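Local coordinates for protein ferulic acid esterase, AmCE1/Fae1A (Anaeromyces mucronatus, PDB 5CXX) that probably cleaves feruloyl esters as a CE1-family ferulic acid esterase of the alpha/beta-hydrolase fold, and holds ferulic acid in its pocket here, at residues S223-F228 with A251-N256; G177-A182 with N256-G261; S231-L236 with Q241-F246. All coordinates share one frame; numbering follows the deposited sequence. Where two conformers were deposited one is given.

Interactions 1 and 2 line the ferulic acid pocket, their centres about 8 Å apart: interaction 1 touches the ligand through Val224 and His253, probably the histidine of a catalytic triad, and interaction 2 through Ala182. They share Asn256 and helix 255-266, and pack directly, with Val225 CG1 3.6 Å from Ala182 CA. Interaction 3 lies further off, its centre about 17 Å from that of interaction 1 and 14 Å from that of interaction 2. It still meets interaction 2, where Tyr232 OH and Ala182 O, 2.6 Å apart, probably form a hydrogen bond. In sequence, both its segments fall between those of interaction 1, which, shared Asn256 aside, falls between those of interaction 2.

Interaction 1: residues S223-F228 with A251-N256; sequences SVVGQF and ADHDWN. With FER (3-(4-hydroxy-3-methoxyphenyl)-2-propenoic acid), chain D.
Ser223 lies nearest Asp252 and Val224 nearest His253, each pair with its CA atoms 6.3 Å apart, where 223-228, an irregular loop, meets the loop part of 251-256. Asp252 OD1 ties them together by accepting three hydrogen bonds. Ser223 N comes from above the carboxylate plane at 3.0 Å, almost perfectly straight at 178°. Ser223 OG takes the syn lone pair of OD1 at 2.9 Å, and His253 N the anti lone pair at 2.7 Å. A chi1 of 60° tucks OG between the Ser223 backbone N and carbonyl carbon, bringing the hydroxyl to the same oxygen as the N-H. Three donors on one atom should hold the carboxylate's rotation.

The imidazole, described in one of its two deposited conformers, crosses both valines at about a right angle. Val224 CB sits over one face as a CH-pi contact, 3.6 Å from the His253 ring centroid, while Val225 CG1 approaches His253 CE1 obliquely at 3.5 Å. At the ring edge, His253 NE2 makes a weak, 3.4 Å hydrogen bond to O2 of ferulic acid. Its ND1 bonds to Asp222 and its NE2 to Ser156, consistent with the Ser-His-Asp catalytic triad of alpha/beta-hydrolases. Segment 223-228 connects strand 213-219 to helix 228-238, while 251-256 follows strand 244-248 and enters helix 255-266, which Asp254 N-caps by accepting from Ala257 N.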
loop_
_atom_site.group_PDB
_atom_site.type_symbol
_atom_site.label_atom_id
_atom_site.label_comp_id
_atom_site.label_asym_id
_atom_site.label_seq_id
_atom_site.Cartn_x
_atom_site.Cartn_y
_atom_site.Cartn_z
ATOM N N SER A 223 11.190 -12.949 -8.746
ATOM C CA SER A 223 12.512 -12.744 -9.342
ATOM C C SER A 223 13.038 -11.294 -9.102
ATOM O O SER A 223 14.241 -11.013 -9.398
ATOM C CB SER A 223 12.438 -13.016 -10.860
ATOM O OG SER A 223 11.514 -12.119 -11.421
ATOM N N VAL A 224 12.215 -10.413 -8.538
ATOM C CA VAL A 224 12.600 -9.004 -8.392
ATOM C C VAL A 224 12.958 -8.706 -6.927
ATOM O O VAL A 224 14.005 -8.065 -6.698
ATOM C CB VAL A 224 11.493 -8.076 -8.844
ATOM C CG1 VAL A 224 11.788 -6.550 -8.577
ATOM C CG2 VAL A 224 11.243 -8.310 -10.350
ATOM N N VAL A 225 12.123 -9.165 -5.979
ATOM C CA VAL A 225 12.448 -8.871 -4.580
ATOM C C VAL A 225 12.854 -10.129 -3.787
ATOM O O VAL A 225 13.212 -10.001 -2.641
ATOM C CB VAL A 225 11.277 -8.138 -3.832
ATOM C CG1 VAL A 225 10.915 -6.790 -4.570
ATOM C CG2 VAL A 225 9.996 -9.020 -3.669
ATOM N N GLY A 226 12.767 -11.314 -4.398
ATOM C CA GLY A 226 13.359 -12.524 -3.823
ATOM C C GLY A 226 12.882 -12.827 -2.420
ATOM O O GLY A 226 11.668 -12.903 -2.175
ATOM N N GLN A 227 13.867 -12.906 -1.517
ATOM C CA GLN A 227 13.597 -13.297 -0.132
ATOM C C GLN A 227 13.473 -12.091 0.762
ATOM O O GLN A 227 13.425 -12.265 2.018
ATOM C CB GLN A 227 14.720 -14.197 0.353
ATOM C CG GLN A 227 14.730 -15.502 -0.450
ATOM C CD GLN A 227 13.500 -16.336 -0.193
ATOM O OE1 GLN A 227 13.264 -16.743 0.939
ATOM N NE2 GLN A 227 12.711 -16.596 -1.230
ATOM N N PHE A 228 13.402 -10.887 0.210
ATOM C CA PHE A 228 13.306 -9.733 1.122
ATOM C C PHE A 228 12.003 -9.671 1.892
ATOM O O PHE A 228 12.052 -9.403 3.099
ATOM C CB PHE A 228 13.610 -8.417 0.365
ATOM C CG PHE A 228 15.118 -8.284 0.135
ATOM C CD1 PHE A 228 15.931 -7.854 1.189
ATOM C CD2 PHE A 228 15.721 -8.733 -1.047
ATOM C CE1 PHE A 228 17.325 -7.795 1.051
ATOM C CE2 PHE A 228 17.151 -8.698 -1.195
ATOM C CZ PHE A 228 17.947 -8.195 -0.155
ATOM N N ALA A 251 3.945 -17.979 -7.547
ATOM C CA ALA A 251 3.844 -16.622 -8.068
ATOM C C ALA A 251 5.157 -15.866 -8.097
ATOM O O ALA A 251 6.091 -16.124 -7.349
ATOM C CB ALA A 251 2.809 -15.813 -7.278
ATOM N N ASP A 252 5.228 -14.959 -9.067
ATOM C CA ASP A 252 6.403 -14.125 -9.284
ATOM C C ASP A 252 6.007 -12.698 -8.905
ATOM O O ASP A 252 5.068 -12.482 -8.131
ATOM C CB ASP A 252 6.827 -14.244 -10.756
ATOM C CG ASP A 252 8.316 -13.929 -11.029
ATOM O OD1 ASP A 252 8.864 -12.895 -10.565
ATOM O OD2 ASP A 252 8.930 -14.679 -11.841
ATOM N N HIS A 253 6.726 -11.710 -9.448
ATOM C CA HIS A 253 6.450 -10.287 -9.210
ATOM C C HIS A 253 5.252 -9.910 -10.115
ATOM O O HIS A 253 5.418 -9.371 -11.219
ATOM C CB HIS A 253 7.704 -9.444 -9.532
ATOM C CG HIS A 253 7.920 -8.251 -8.624
ATOM N ND1 HIS A 253 7.947 -8.335 -7.236
ATOM C CD2 HIS A 253 8.116 -6.943 -8.925
ATOM C CE1 HIS A 253 8.161 -7.145 -6.730
ATOM N NE2 HIS A 253 8.269 -6.278 -7.741
ATOM N N ASP A 254 4.048 -10.285 -9.684
ATOM C CA ASP A 254 2.929 -10.268 -10.627
ATOM C C ASP A 254 1.580 -10.035 -9.946
ATOM O O ASP A 254 1.483 -9.876 -8.699
ATOM C CB ASP A 254 2.915 -11.611 -11.441
ATOM C CG ASP A 254 2.644 -12.863 -10.582
ATOM O OD1 ASP A 254 1.914 -12.828 -9.575
ATOM O OD2 ASP A 254 3.202 -13.966 -10.893
ATOM N N TRP A 255 0.536 -10.035 -10.787
ATOM C CA TRP A 255 -0.777 -9.656 -10.277
ATOM C C TRP A 255 -1.413 -10.786 -9.470
ATOM O O TRP A 255 -2.376 -10.524 -8.737
ATOM C CB TRP A 255 -1.683 -9.258 -11.453
ATOM C CG TRP A 255 -1.416 -7.847 -11.877
ATOM C CD1 TRP A 255 -0.791 -7.414 -13.047
ATOM C CD2 TRP A 255 -1.845 -6.659 -11.191
ATOM N NE1 TRP A 255 -0.754 -6.054 -13.084
ATOM C CE2 TRP A 255 -1.405 -5.556 -11.976
ATOM C CE3 TRP A 255 -2.553 -6.417 -9.996
ATOM C CZ2 TRP A 255 -1.661 -4.235 -11.617
ATOM C CZ3 TRP A 255 -2.796 -5.068 -9.631
ATOM C CH2 TRP A 255 -2.351 -4.013 -10.455
ATOM N N ASN A 256 -0.913 -12.030 -9.611
ATOM C CA ASN A 256 -1.364 -13.073 -8.666
ATOM C C ASN A 256 -0.918 -12.743 -7.242
ATOM O O ASN A 256 -1.740 -12.873 -6.311
ATOM C CB ASN A 256 -0.876 -14.467 -9.131
ATOM C CG ASN A 256 -1.629 -14.965 -10.386
ATOM O OD1 ASN A 256 -2.809 -14.626 -10.573
ATOM N ND2 ASN A 256 -0.961 -15.769 -11.253
HETATM C C4 FER D . 15.921 -3.290 -5.489
HETATM C C5 FER D . 15.224 -4.201 -6.335
HETATM C C6 FER D . 13.917 -3.964 -6.647
HETATM C C3 FER D . 15.211 -2.213 -4.927
HETATM C C2 FER D . 13.907 -1.945 -5.249
HETATM C C1 FER D . 13.248 -2.824 -6.088
HETATM C C10 FER D . 15.178 -0.500 -3.394
HETATM C C7 FER D . 11.836 -2.515 -6.452
HETATM C C8 FER D . 11.177 -3.062 -7.488
HETATM C C9 FER D . 9.729 -2.642 -7.730
HETATM O O1 FER D . 9.133 -1.781 -7.009
HETATM O O2 FER D . 9.123 -3.153 -8.708
HETATM O O4 FER D . 17.222 -3.425 -5.108
HETATM O O3 FER D . 15.976 -1.440 -4.105
#

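Interaction 2: residues G177-A182 with N256-G261; sequences GAFAPA and NAISAG. With FER (3-(4-hydroxy-3-methoxyphenyl)-2-propenoic acid), chain D.
Phe179, the last residue of strand 175-179, comes up against Gly261 of helix 255-266 with their CA atoms 5.6 Å apart, no hydrogen bond joining the two segments. The contact rests on one aromatic ring laid on helix backbone. Phe179 CE1 is 3.4 Å from Gly261 C, and that carbonyl carbon lies over one ring face, displaced toward the rim. Gly261 CA adds a CH-pi contact, 4.0 Å from the Phe179 ring centroid and 28° off the ring normal. The ring gets there with CG anti to its own carbonyl carbon and beside the backbone N, chi1 -42°. The absence of a side chain at Gly261 matters for this fit, since a CB built there would fall 2.3 Å from Phe179 CD1, an outright clash. One turn earlier in the helix, Ile258 O stands over the same face, 4.1 Å from Phe179 CD2, and Ile258 CG2 makes a looser apolar touch with CD2.

This is an alpha/beta-hydrolase packing a helix onto its central, mainly parallel sheet: strand 175-179 runs between strands 150-155 and 213-219, and Phe179 also touches Cys153, Leu215 and Asp217 on them. Ala178, by contrast, packs on Ala159 and Leu163 of helix 157-168. Past the strand the chain turns at Ala180, whose phi and psi are both positive, and its side chain touches Asp222, Val225 and His253. Two residues further, Ala182 CB reaches the bound ferulic acid, 3.7 Å from FER C2, so the same short segment passes from the buried helix-sheet interface to the ligand pocket. In the helix, Gly261 N bonds back to Ala257 O at 3.1 Å, the ordinary i to i+4 bond of the turn over the Phe179 ring.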
loop_
_atom_site.group_PDB
_atom_site.type_symbol
_atom_site.label_atom_id
_atom_site.label_comp_id
_atom_site.label_asym_id
_atom_site.label_seq_id
_atom_site.Cartn_x
_atom_site.Cartn_y
_atom_site.Cartn_z
ATOM N N GLY A 177 -0.386 -2.865 4.599
ATOM C CA GLY A 177 -0.369 -4.008 3.709
ATOM C C GLY A 177 0.817 -3.910 2.785
ATOM O O GLY A 177 1.036 -2.918 2.082
ATOM N N ALA A 178 1.593 -4.979 2.708
ATOM C CA ALA A 178 2.823 -4.928 1.938
ATOM C C ALA A 178 2.850 -6.116 0.993
ATOM O O ALA A 178 3.067 -7.262 1.461
ATOM C CB ALA A 178 4.077 -4.959 2.872
ATOM N N PHE A 179 2.646 -5.889 -0.309
ATOM C CA PHE A 179 2.606 -6.998 -1.267
ATOM C C PHE A 179 3.926 -7.029 -1.998
ATOM O O PHE A 179 4.235 -6.116 -2.777
ATOM C CB PHE A 179 1.399 -6.827 -2.240
ATOM C CG PHE A 179 0.122 -6.356 -1.538
ATOM C CD1 PHE A 179 -0.209 -6.811 -0.259
ATOM C CD2 PHE A 179 -0.704 -5.381 -2.164
ATOM C CE1 PHE A 179 -1.309 -6.327 0.410
ATOM C CE2 PHE A 179 -1.850 -4.916 -1.503
ATOM C CZ PHE A 179 -2.162 -5.374 -0.203
ATOM N N ALA A 180 4.734 -8.038 -1.658
ATOM C CA ALA A 180 6.083 -8.239 -2.226
ATOM C C ALA A 180 6.982 -7.028 -2.001
ATOM O O ALA A 180 7.562 -6.504 -2.967
ATOM C CB ALA A 180 6.024 -8.600 -3.730
ATOM N N PRO A 181 7.178 -6.612 -0.750
ATOM C CA PRO A 181 8.011 -5.425 -0.493
ATOM C C PRO A 181 9.492 -5.566 -0.911
ATOM O O PRO A 181 10.131 -6.609 -0.809
ATOM C CB PRO A 181 7.901 -5.252 1.049
ATOM C CG PRO A 181 7.647 -6.674 1.593
ATOM C CD PRO A 181 6.630 -7.182 0.512
ATOM N N ALA A 182 10.000 -4.445 -1.431
ATOM C CA ALA A 182 11.360 -4.338 -1.938
ATOM C C ALA A 182 12.413 -4.360 -0.817
ATOM O O ALA A 182 12.101 -3.972 0.330
ATOM C CB ALA A 182 11.446 -2.996 -2.766
ATOM N N ASN A 256 -0.913 -12.030 -9.611
ATOM C CA ASN A 256 -1.364 -13.073 -8.666
ATOM C C ASN A 256 -0.918 -12.743 -7.242
ATOM O O ASN A 256 -1.740 -12.873 -6.311
ATOM C CB ASN A 256 -0.876 -14.467 -9.131
ATOM C CG ASN A 256 -1.629 -14.965 -10.386
ATOM O OD1 ASN A 256 -2.809 -14.626 -10.573
ATOM N ND2 ASN A 256 -0.961 -15.769 -11.253
ATOM N N ALA A 257 0.342 -12.322 -7.063
ATOM C CA ALA A 257 0.831 -11.985 -5.708
ATOM C C ALA A 257 0.129 -10.722 -5.197
ATOM O O ALA A 257 -0.263 -10.657 -4.022
ATOM C CB ALA A 257 2.320 -11.811 -5.704
ATOM N N ILE A 258 -0.078 -9.743 -6.083
ATOM C CA ILE A 258 -0.737 -8.519 -5.669
ATOM C C ILE A 258 -2.175 -8.779 -5.285
ATOM O O ILE A 258 -2.591 -8.358 -4.202
ATOM C CB ILE A 258 -0.715 -7.462 -6.793
ATOM C CG1 ILE A 258 0.753 -7.039 -7.075
ATOM C CG2 ILE A 258 -1.589 -6.231 -6.386
ATOM C CD1 ILE A 258 0.891 -6.278 -8.385
ATOM N N SER A 259 -2.925 -9.469 -6.168
ATOM C CA SER A 259 -4.372 -9.644 -5.875
ATOM C C SER A 259 -4.557 -10.494 -4.617
ATOM O O SER A 259 -5.464 -10.204 -3.811
ATOM C CB SER A 259 -5.150 -10.239 -7.054
ATOM O OG SER A 259 -4.647 -11.518 -7.369
ATOM N N ALA A 260 -3.675 -11.492 -4.396
ATOM C CA ALA A 260 -3.827 -12.274 -3.151
ATOM C C ALA A 260 -3.633 -11.376 -1.925
ATOM O O ALA A 260 -4.369 -11.495 -0.907
ATOM C CB ALA A 260 -2.828 -13.449 -3.112
ATOM N N GLY A 261 -2.646 -10.475 -2.009
ATOM C CA GLY A 261 -2.381 -9.596 -0.882
ATOM C C GLY A 261 -3.565 -8.653 -0.623
ATOM O O GLY A 261 -4.037 -8.515 0.484
HETATM C C4 FER D . 15.921 -3.290 -5.489
HETATM C C5 FER D . 15.224 -4.201 -6.335
HETATM C C6 FER D . 13.917 -3.964 -6.647
HETATM C C3 FER D . 15.211 -2.213 -4.927
HETATM C C2 FER D . 13.907 -1.945 -5.249
HETATM C C1 FER D . 13.248 -2.824 -6.088
HETATM C C10 FER D . 15.178 -0.500 -3.394
HETATM C C7 FER D . 11.836 -2.515 -6.452
HETATM C C8 FER D . 11.177 -3.062 -7.488
HETATM C C9 FER D . 9.729 -2.642 -7.730
HETATM O O1 FER D . 9.133 -1.781 -7.009
HETATM O O2 FER D . 9.123 -3.153 -8.708
HETATM O O4 FER D . 17.222 -3.425 -5.108
HETATM O O3 FER D . 15.976 -1.440 -4.105
#

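Interaction 3: residues S231-L236 with Q241-F246; sequences SYHEIL and QEHIWF
His233 ND1 and His243 NE2 are only 2.7 Å apart in a hydrogen bond for which either could be the donor. It links helix 228-238 to the chain entering strand 244-248, within the beta-alpha-beta unit that starts at strand 213-219. The two imidazoles meet rim to rim, planes at 60°, and with Trp245 they make an aromatic cluster. His243 is steadied from its far nitrogen: ND1 donates to Gln241 O at 2.8 Å, the acceptor lying close to the ring plane. Over one face of this ring sits Leu236 CB, 4.1 Å from the His243 centroid.

His233 CG is anti to the backbone N (chi1 160°), which carries the ring out over Trp245. The imidazole and the five-membered indole ring form an offset stack, centroids 3.8 Å apart and planes just 14° from parallel, with Trp245 CD1 over the middle of the imidazole. His233 CB also lies over the indole face. An alanine in place of Trp245 would strip away this stacking surface and would probably leave the His233 ring freer to turn, weakening its bond to His243. Leu236 CD2 meets Gln241 CB at 3.9 Å, and beside it the turn out of the helix is closed by a backbone bond, Gln241 N to Leu236 O at 2.9 Å.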
loop_
_atom_site.group_PDB
_atom_site.type_symbol
_atom_site.label_atom_id
_atom_site.label_comp_id
_atom_site.label_asym_id
_atom_site.label_seq_id
_atom_site.Cartn_x
_atom_site.Cartn_y
_atom_site.Cartn_z
ATOM N N SER A 231 12.414 -11.844 4.730
ATOM C CA SER A 231 13.336 -11.250 5.720
ATOM C C SER A 231 12.592 -10.266 6.635
ATOM O O SER A 231 12.850 -10.263 7.855
ATOM C CB SER A 231 14.570 -10.567 5.039
ATOM O OG SER A 231 14.296 -9.241 4.577
ATOM N N TYR A 232 11.663 -9.502 6.075
ATOM C CA TYR A 232 10.878 -8.564 6.902
ATOM C C TYR A 232 9.975 -9.335 7.865
ATOM O O TYR A 232 9.804 -8.925 9.026
ATOM C CB TYR A 232 10.072 -7.643 6.005
ATOM C CG TYR A 232 10.952 -6.763 5.145
ATOM C CD1 TYR A 232 12.192 -6.299 5.570
ATOM C CD2 TYR A 232 10.518 -6.414 3.881
ATOM C CE1 TYR A 232 12.983 -5.466 4.763
ATOM C CE2 TYR A 232 11.291 -5.590 3.074
ATOM C CZ TYR A 232 12.517 -5.125 3.506
ATOM O OH TYR A 232 13.263 -4.265 2.677
ATOM N N HIS A 233 9.340 -10.395 7.365
ATOM C CA HIS A 233 8.552 -11.260 8.275
ATOM C C HIS A 233 9.409 -11.708 9.448
ATOM O O HIS A 233 8.975 -11.708 10.616
ATOM C CB HIS A 233 7.981 -12.451 7.481
ATOM C CG HIS A 233 7.586 -13.599 8.337
ATOM N ND1 HIS A 233 6.571 -13.518 9.273
ATOM C CD2 HIS A 233 8.109 -14.853 8.448
ATOM C CE1 HIS A 233 6.472 -14.684 9.895
ATOM N NE2 HIS A 233 7.382 -15.516 9.406
ATOM N N GLU A 234 10.611 -12.125 9.133
ATOM C CA GLU A 234 11.483 -12.649 10.180
ATOM C C GLU A 234 11.899 -11.574 11.203
ATOM O O GLU A 234 11.946 -11.835 12.392
ATOM C CB GLU A 234 12.693 -13.315 9.531
ATOM C CG GLU A 234 12.239 -14.624 8.866
ATOM C CD GLU A 234 13.297 -15.316 8.001
ATOM O OE1 GLU A 234 13.003 -16.395 7.443
ATOM O OE2 GLU A 234 14.411 -14.788 7.869
ATOM N N ILE A 235 12.216 -10.372 10.724
ATOM C CA ILE A 235 12.625 -9.295 11.607
ATOM C C ILE A 235 11.446 -8.850 12.482
ATOM O O ILE A 235 11.606 -8.736 13.661
ATOM C CB ILE A 235 13.116 -8.073 10.731
ATOM C CG1 ILE A 235 14.439 -8.445 10.050
ATOM C CG2 ILE A 235 13.257 -6.785 11.613
ATOM C CD1 ILE A 235 14.762 -7.581 8.762
ATOM N N LEU A 236 10.260 -8.699 11.886
ATOM C CA LEU A 236 9.063 -8.279 12.654
ATOM C C LEU A 236 8.772 -9.319 13.720
ATOM O O LEU A 236 8.426 -8.990 14.880
ATOM C CB LEU A 236 7.857 -8.116 11.741
ATOM C CG LEU A 236 8.069 -6.861 10.854
ATOM C CD1 LEU A 236 6.883 -6.787 9.881
ATOM C CD2 LEU A 236 8.038 -5.559 11.706
ATOM N N GLN A 241 6.422 -8.050 16.747
ATOM C CA GLN A 241 5.446 -7.179 16.076
ATOM C C GLN A 241 4.419 -8.108 15.443
ATOM O O GLN A 241 4.784 -8.852 14.519
ATOM C CB GLN A 241 6.131 -6.303 14.974
ATOM C CG GLN A 241 7.304 -5.468 15.566
ATOM C CD GLN A 241 6.812 -4.459 16.581
ATOM O OE1 GLN A 241 6.151 -3.461 16.193
ATOM N NE2 GLN A 241 7.057 -4.716 17.868
ATOM N N GLU A 242 3.180 -8.088 15.917
ATOM C CA GLU A 242 2.140 -8.991 15.391
ATOM C C GLU A 242 1.829 -8.628 13.942
ATOM O O GLU A 242 1.695 -7.439 13.605
ATOM C CB GLU A 242 0.850 -8.889 16.192
ATOM C CG GLU A 242 0.530 -7.456 16.611
ATOM C CD GLU A 242 -0.406 -7.358 17.840
ATOM O OE1 GLU A 242 -0.513 -8.358 18.593
ATOM O OE2 GLU A 242 -1.001 -6.269 18.065
ATOM N N HIS A 243 1.744 -9.654 13.089
ATOM C CA HIS A 243 1.483 -9.437 11.673
ATOM C C HIS A 243 1.127 -10.745 11.019
ATOM O O HIS A 243 1.237 -11.859 11.622
ATOM C CB HIS A 243 2.712 -8.819 10.966
ATOM C CG HIS A 243 3.866 -9.783 10.892
ATOM N ND1 HIS A 243 4.585 -10.147 12.021
ATOM C CD2 HIS A 243 4.311 -10.558 9.878
ATOM C CE1 HIS A 243 5.479 -11.067 11.673
ATOM N NE2 HIS A 243 5.307 -11.360 10.397
ATOM N N ILE A 244 0.620 -10.638 9.810
ATOM C CA ILE A 244 0.273 -11.775 9.011
ATOM C C ILE A 244 1.282 -11.917 7.893
ATOM O O ILE A 244 1.599 -10.896 7.244
ATOM C CB ILE A 244 -1.103 -11.515 8.351
ATOM C CG1 ILE A 244 -2.186 -11.441 9.453
ATOM C CG2 ILE A 244 -1.437 -12.552 7.252
ATOM C CD1 ILE A 244 -3.510 -10.713 8.929
ATOM N N TRP A 245 1.735 -13.138 7.647
ATOM C CA TRP A 245 2.660 -13.399 6.557
ATOM C C TRP A 245 2.213 -14.646 5.800
ATOM O O TRP A 245 1.869 -15.645 6.454
ATOM C CB TRP A 245 4.084 -13.593 7.127
ATOM C CG TRP A 245 5.044 -14.382 6.238
ATOM C CD1 TRP A 245 5.544 -15.616 6.516
ATOM C CD2 TRP A 245 5.684 -13.966 4.979
ATOM N NE1 TRP A 245 6.434 -16.027 5.542
ATOM C CE2 TRP A 245 6.515 -15.053 4.578
ATOM C CE3 TRP A 245 5.592 -12.841 4.149
ATOM C CZ2 TRP A 245 7.289 -15.021 3.436
ATOM C CZ3 TRP A 245 6.365 -12.819 2.958
ATOM C CH2 TRP A 245 7.204 -13.895 2.634
ATOM N N PHE A 246 2.221 -14.549 4.445
ATOM C CA PHE A 246 1.999 -15.777 3.678
ATOM C C PHE A 246 2.617 -15.654 2.307
ATOM O O PHE A 246 2.892 -14.536 1.838
ATOM C CB PHE A 246 0.494 -16.116 3.531
ATOM C CG PHE A 246 -0.288 -15.135 2.669
ATOM C CD1 PHE A 246 -0.811 -13.979 3.248
ATOM C CD2 PHE A 246 -0.449 -15.354 1.294
ATOM C CE1 PHE A 246 -1.515 -13.029 2.483
ATOM C CE2 PHE A 246 -1.188 -14.387 0.488
ATOM C CZ PHE A 246 -1.694 -13.239 1.117
#